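UDP-N-acetylglucosamine 4-epimerase (Bacillus cereus, PDB 3M2P) probably interconverts UDP-N-acetylglucosamine and its galacto epimer, as a nucleotide-binding member of the NAD(P)-dependent epimerase/dehydratase family. Local coordinates at residues 148-161 / 212-225. Residues are numbered along the deposited sequence; the frame is centred on the assembly and turned at random.
Sequences SRKKGLCIKNLRFA and ALKQEKVSGTFNIG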
# COMPACT_ATOMS: atom_id res chain seq x y z
N SER A 148 0.26 -12.28 10.93
CA SER A 148 1.48 -12.95 11.35
C SER A 148 1.85 -12.58 12.78
O SER A 148 2.19 -13.45 13.59
CB SER A 148 2.64 -12.66 10.40
OG SER A 148 2.56 -13.48 9.25
N ARG A 149 1.74 -11.30 13.09
CA ARG A 149 2.05 -10.81 14.43
C ARG A 149 0.96 -11.15 15.43
O ARG A 149 1.25 -11.37 16.59
CB ARG A 149 2.34 -9.30 14.40
CG ARG A 149 3.48 -8.94 13.45
CD ARG A 149 3.99 -7.51 13.64
NE ARG A 149 2.92 -6.52 13.75
CZ ARG A 149 2.36 -5.88 12.73
NH1 ARG A 149 2.74 -6.12 11.49
NH2 ARG A 149 1.41 -4.99 12.95
N LYS A 150 -0.28 -11.23 14.97
CA LYS A 150 -1.42 -11.35 15.88
C LYS A 150 -2.12 -12.71 15.83
O LYS A 150 -2.89 -13.04 16.74
CB LYS A 150 -2.43 -10.23 15.63
CG LYS A 150 -1.83 -8.85 15.77
CD LYS A 150 -2.88 -7.79 15.97
CE LYS A 150 -2.22 -6.46 16.36
NZ LYS A 150 -1.16 -6.63 17.42
N LYS A 151 -1.87 -13.48 14.79
CA LYS A 151 -2.50 -14.79 14.68
C LYS A 151 -1.44 -15.89 14.60
O LYS A 151 -1.76 -17.06 14.31
CB LYS A 151 -3.43 -14.84 13.46
CG LYS A 151 -4.57 -13.84 13.49
CD LYS A 151 -5.55 -14.17 14.62
CE LYS A 151 -6.46 -12.99 14.91
NZ LYS A 151 -7.25 -12.57 13.71
N GLY A 152 -0.19 -15.54 14.87
CA GLY A 152 0.88 -16.51 14.81
C GLY A 152 0.86 -17.24 13.47
O GLY A 152 1.26 -18.39 13.36
N LEU A 153 0.36 -16.56 12.45
CA LEU A 153 0.42 -17.09 11.11
C LEU A 153 1.83 -16.80 10.59
O LEU A 153 2.46 -15.86 11.05
CB LEU A 153 -0.65 -16.43 10.25
CG LEU A 153 -1.53 -17.45 9.53
CD1 LEU A 153 -2.27 -18.28 10.56
CD2 LEU A 153 -2.47 -16.78 8.55
N CYS A 154 2.35 -17.60 9.66
CA CYS A 154 3.74 -17.39 9.25
C CYS A 154 3.90 -16.98 7.79
O CYS A 154 4.42 -17.74 6.97
CB CYS A 154 4.59 -18.62 9.57
SG CYS A 154 4.81 -18.93 11.35
N ILE A 155 3.50 -15.75 7.50
CA ILE A 155 3.43 -15.28 6.13
C ILE A 155 4.73 -14.62 5.63
O ILE A 155 5.19 -13.63 6.20
CB ILE A 155 2.23 -14.32 5.93
CG1 ILE A 155 0.90 -15.06 6.10
CG2 ILE A 155 2.30 -13.67 4.57
CD1 ILE A 155 -0.27 -14.14 6.38
N LYS A 156 5.28 -15.18 4.57
CA LYS A 156 6.46 -14.64 3.91
C LYS A 156 6.08 -13.94 2.60
O LYS A 156 5.76 -14.59 1.61
CB LYS A 156 7.45 -15.77 3.62
CG LYS A 156 8.26 -16.20 4.83
CD LYS A 156 8.62 -17.67 4.76
CE LYS A 156 7.43 -18.48 4.30
NZ LYS A 156 7.16 -19.59 5.24
N ASN A 157 6.13 -12.60 2.61
CA ASN A 157 5.88 -11.79 1.43
C ASN A 157 7.09 -11.73 0.50
O ASN A 157 8.18 -11.32 0.91
CB ASN A 157 5.51 -10.37 1.85
CG ASN A 157 4.24 -10.31 2.65
OD1 ASN A 157 4.14 -9.58 3.63
ND2 ASN A 157 3.25 -11.08 2.22
N LEU A 158 6.89 -12.12 -0.75
CA LEU A 158 7.97 -12.14 -1.73
C LEU A 158 7.79 -11.05 -2.77
O LEU A 158 6.96 -11.17 -3.66
CB LEU A 158 7.99 -13.49 -2.45
CG LEU A 158 8.16 -14.75 -1.61
CD1 LEU A 158 8.21 -15.98 -2.49
CD2 LEU A 158 9.41 -14.63 -0.77
N ARG A 159 8.58 -9.98 -2.67
CA ARG A 159 8.54 -8.94 -3.70
C ARG A 159 9.30 -9.34 -4.98
O ARG A 159 10.47 -9.00 -5.14
CB ARG A 159 9.04 -7.61 -3.15
CG ARG A 159 8.16 -7.07 -2.06
CD ARG A 159 8.73 -5.83 -1.43
NE ARG A 159 7.77 -5.22 -0.52
CZ ARG A 159 8.09 -4.38 0.46
NH1 ARG A 159 9.37 -4.05 0.68
NH2 ARG A 159 7.15 -3.86 1.23
N PHE A 160 8.63 -10.06 -5.88
CA PHE A 160 9.21 -10.50 -7.15
C PHE A 160 9.63 -9.35 -8.05
O PHE A 160 8.94 -8.34 -8.14
CB PHE A 160 8.22 -11.37 -7.93
CG PHE A 160 7.92 -12.68 -7.26
CD1 PHE A 160 8.93 -13.60 -7.03
CD2 PHE A 160 6.64 -12.98 -6.86
CE1 PHE A 160 8.66 -14.78 -6.42
CE2 PHE A 160 6.36 -14.16 -6.25
CZ PHE A 160 7.37 -15.07 -6.02
N ALA A 161 10.76 -9.52 -8.72
CA ALA A 161 11.17 -8.60 -9.78
C ALA A 161 10.30 -8.90 -10.99
O ALA A 161 9.38 -9.71 -10.90
CB ALA A 161 12.66 -8.77 -10.12
N ALA A 212 11.36 -20.61 0.39
CA ALA A 212 10.69 -19.83 1.42
C ALA A 212 9.73 -20.75 2.15
O ALA A 212 9.46 -20.58 3.34
CB ALA A 212 9.95 -18.64 0.81
N LEU A 213 9.21 -21.74 1.43
CA LEU A 213 8.31 -22.71 2.03
C LEU A 213 9.10 -23.63 2.97
O LEU A 213 8.51 -24.41 3.73
CB LEU A 213 7.60 -23.51 0.94
CG LEU A 213 6.32 -22.90 0.38
CD1 LEU A 213 5.87 -23.65 -0.86
CD2 LEU A 213 5.23 -22.87 1.43
N LYS A 214 10.42 -23.54 2.91
CA LYS A 214 11.31 -24.33 3.75
C LYS A 214 11.41 -23.72 5.13
O LYS A 214 11.58 -24.44 6.12
CB LYS A 214 12.70 -24.44 3.12
CG LYS A 214 12.77 -25.44 1.98
CD LYS A 214 14.10 -25.42 1.25
CE LYS A 214 14.13 -26.60 0.26
NZ LYS A 214 15.05 -26.44 -0.90
N GLN A 215 11.32 -22.40 5.20
CA GLN A 215 11.36 -21.70 6.49
C GLN A 215 9.95 -21.56 7.04
O GLN A 215 9.42 -20.45 7.15
CB GLN A 215 12.03 -20.33 6.37
CG GLN A 215 13.34 -20.34 5.61
CD GLN A 215 14.38 -21.25 6.22
OE1 GLN A 215 14.46 -21.40 7.44
NE2 GLN A 215 15.19 -21.87 5.37
N GLU A 216 9.35 -22.69 7.41
CA GLU A 216 7.94 -22.73 7.73
C GLU A 216 7.51 -21.85 8.90
O GLU A 216 6.33 -21.51 9.03
CB GLU A 216 7.49 -24.17 7.93
CG GLU A 216 8.11 -24.87 9.10
CD GLU A 216 7.77 -26.35 9.08
OE1 GLU A 216 7.36 -26.85 8.01
OE2 GLU A 216 7.90 -27.01 10.14
N LYS A 217 8.45 -21.46 9.74
CA LYS A 217 8.13 -20.59 10.87
C LYS A 217 8.61 -19.16 10.67
O LYS A 217 8.36 -18.29 11.51
CB LYS A 217 8.68 -21.16 12.18
CG LYS A 217 7.70 -22.02 12.95
CD LYS A 217 7.46 -23.36 12.28
CE LYS A 217 6.61 -24.27 13.17
NZ LYS A 217 6.78 -25.72 12.83
N VAL A 218 9.32 -18.93 9.56
CA VAL A 218 9.76 -17.58 9.20
C VAL A 218 8.57 -16.73 8.74
O VAL A 218 7.67 -17.22 8.05
CB VAL A 218 10.86 -17.61 8.10
CG1 VAL A 218 10.95 -16.28 7.38
CG2 VAL A 218 12.20 -17.95 8.69
N SER A 219 8.56 -15.47 9.15
CA SER A 219 7.57 -14.54 8.64
C SER A 219 8.26 -13.20 8.44
O SER A 219 8.94 -12.72 9.35
CB SER A 219 6.37 -14.41 9.59
OG SER A 219 6.65 -13.62 10.74
N GLY A 220 8.10 -12.64 7.25
CA GLY A 220 8.68 -11.36 6.89
C GLY A 220 8.52 -10.95 5.42
O GLY A 220 7.64 -11.43 4.70
N THR A 221 9.38 -10.05 4.97
CA THR A 221 9.32 -9.59 3.59
C THR A 221 10.68 -9.61 2.85
O THR A 221 11.67 -9.04 3.31
CB THR A 221 8.64 -8.24 3.53
OG1 THR A 221 7.32 -8.40 4.05
CG2 THR A 221 8.55 -7.73 2.11
N PHE A 222 10.70 -10.27 1.70
CA PHE A 222 11.93 -10.46 0.96
C PHE A 222 11.85 -10.02 -0.52
O PHE A 222 10.87 -10.30 -1.20
CB PHE A 222 12.33 -11.93 1.02
CG PHE A 222 12.22 -12.53 2.39
CD1 PHE A 222 11.05 -13.12 2.82
CD2 PHE A 222 13.31 -12.54 3.25
CE1 PHE A 222 10.96 -13.68 4.06
CE2 PHE A 222 13.22 -13.10 4.50
CZ PHE A 222 12.05 -13.67 4.90
N ASN A 223 12.89 -9.34 -1.00
CA ASN A 223 13.03 -9.07 -2.43
C ASN A 223 13.48 -10.35 -3.10
O ASN A 223 14.46 -10.95 -2.67
CB ASN A 223 14.08 -7.99 -2.71
CG ASN A 223 13.71 -6.64 -2.16
OD1 ASN A 223 14.57 -5.76 -2.01
ND2 ASN A 223 12.44 -6.45 -1.86
N ILE A 224 12.78 -10.78 -4.13
CA ILE A 224 13.28 -11.89 -4.94
C ILE A 224 13.67 -11.40 -6.33
O ILE A 224 12.89 -11.51 -7.28
CB ILE A 224 12.28 -13.06 -5.05
CG1 ILE A 224 11.75 -13.48 -3.67
CG2 ILE A 224 12.94 -14.23 -5.75
CD1 ILE A 224 12.77 -14.16 -2.77
N GLY A 225 14.88 -10.86 -6.44
CA GLY A 225 15.43 -10.43 -7.72
C GLY A 225 16.38 -11.46 -8.31
O GLY A 225 16.71 -12.46 -7.68
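Strands 154-160 and 220-224 pair in parallel, K156 opposite G220 through F160 opposite I224, their axes 25° apart and joined by six backbone hydrogen bonds from G220 N to I155 O through to A161 N to I224 O. The bond from F222 N to N157 O (2.8 Å), in the middle of the run, is nearly straight. On the face carrying K156, L158 and F160, K156 reaches beyond its partner strand to the turn: its chain, bent at three successive torsions, runs toward residues 212-218, crosses V218 at about a right angle and brings NZ to Q215 O (3.1 Å). V218 N, at the close of the type I turn 215-218, reaches that same oxygen from the opposite face of its plane, so the lysine ties the turn to the strand. CG of K156 also lies 3.8 Å from CE1 of F222, at the ring edge. Farther along, CD2 of L158 meets CG1 of I224 at 3.9 Å, and F160 lies alongside I224, CD1 against CB; the F160 side chain also comes near L14, a UDP-binding residue of this protein. The reverse face holds N157, R159, T221 and N223. With CG2 turned away from the backbone N of T221, the methyl lies over the centre of the R159 guanidinium, 3.7 Å above its plane, while E141 forms a salt bridge with R159 NE and the hydroxyl of Y113 is hydrogen-bonded to NH1. Strand 103-109 hydrogen-bonds to the other edge of 154-160, so 220-224 extends the parallel run of the Rossmann-type sheet. Helix 202-212 packs on L158, F160 and I224; helix 132-150 lies over the face of N157 and R159 and supplies E141.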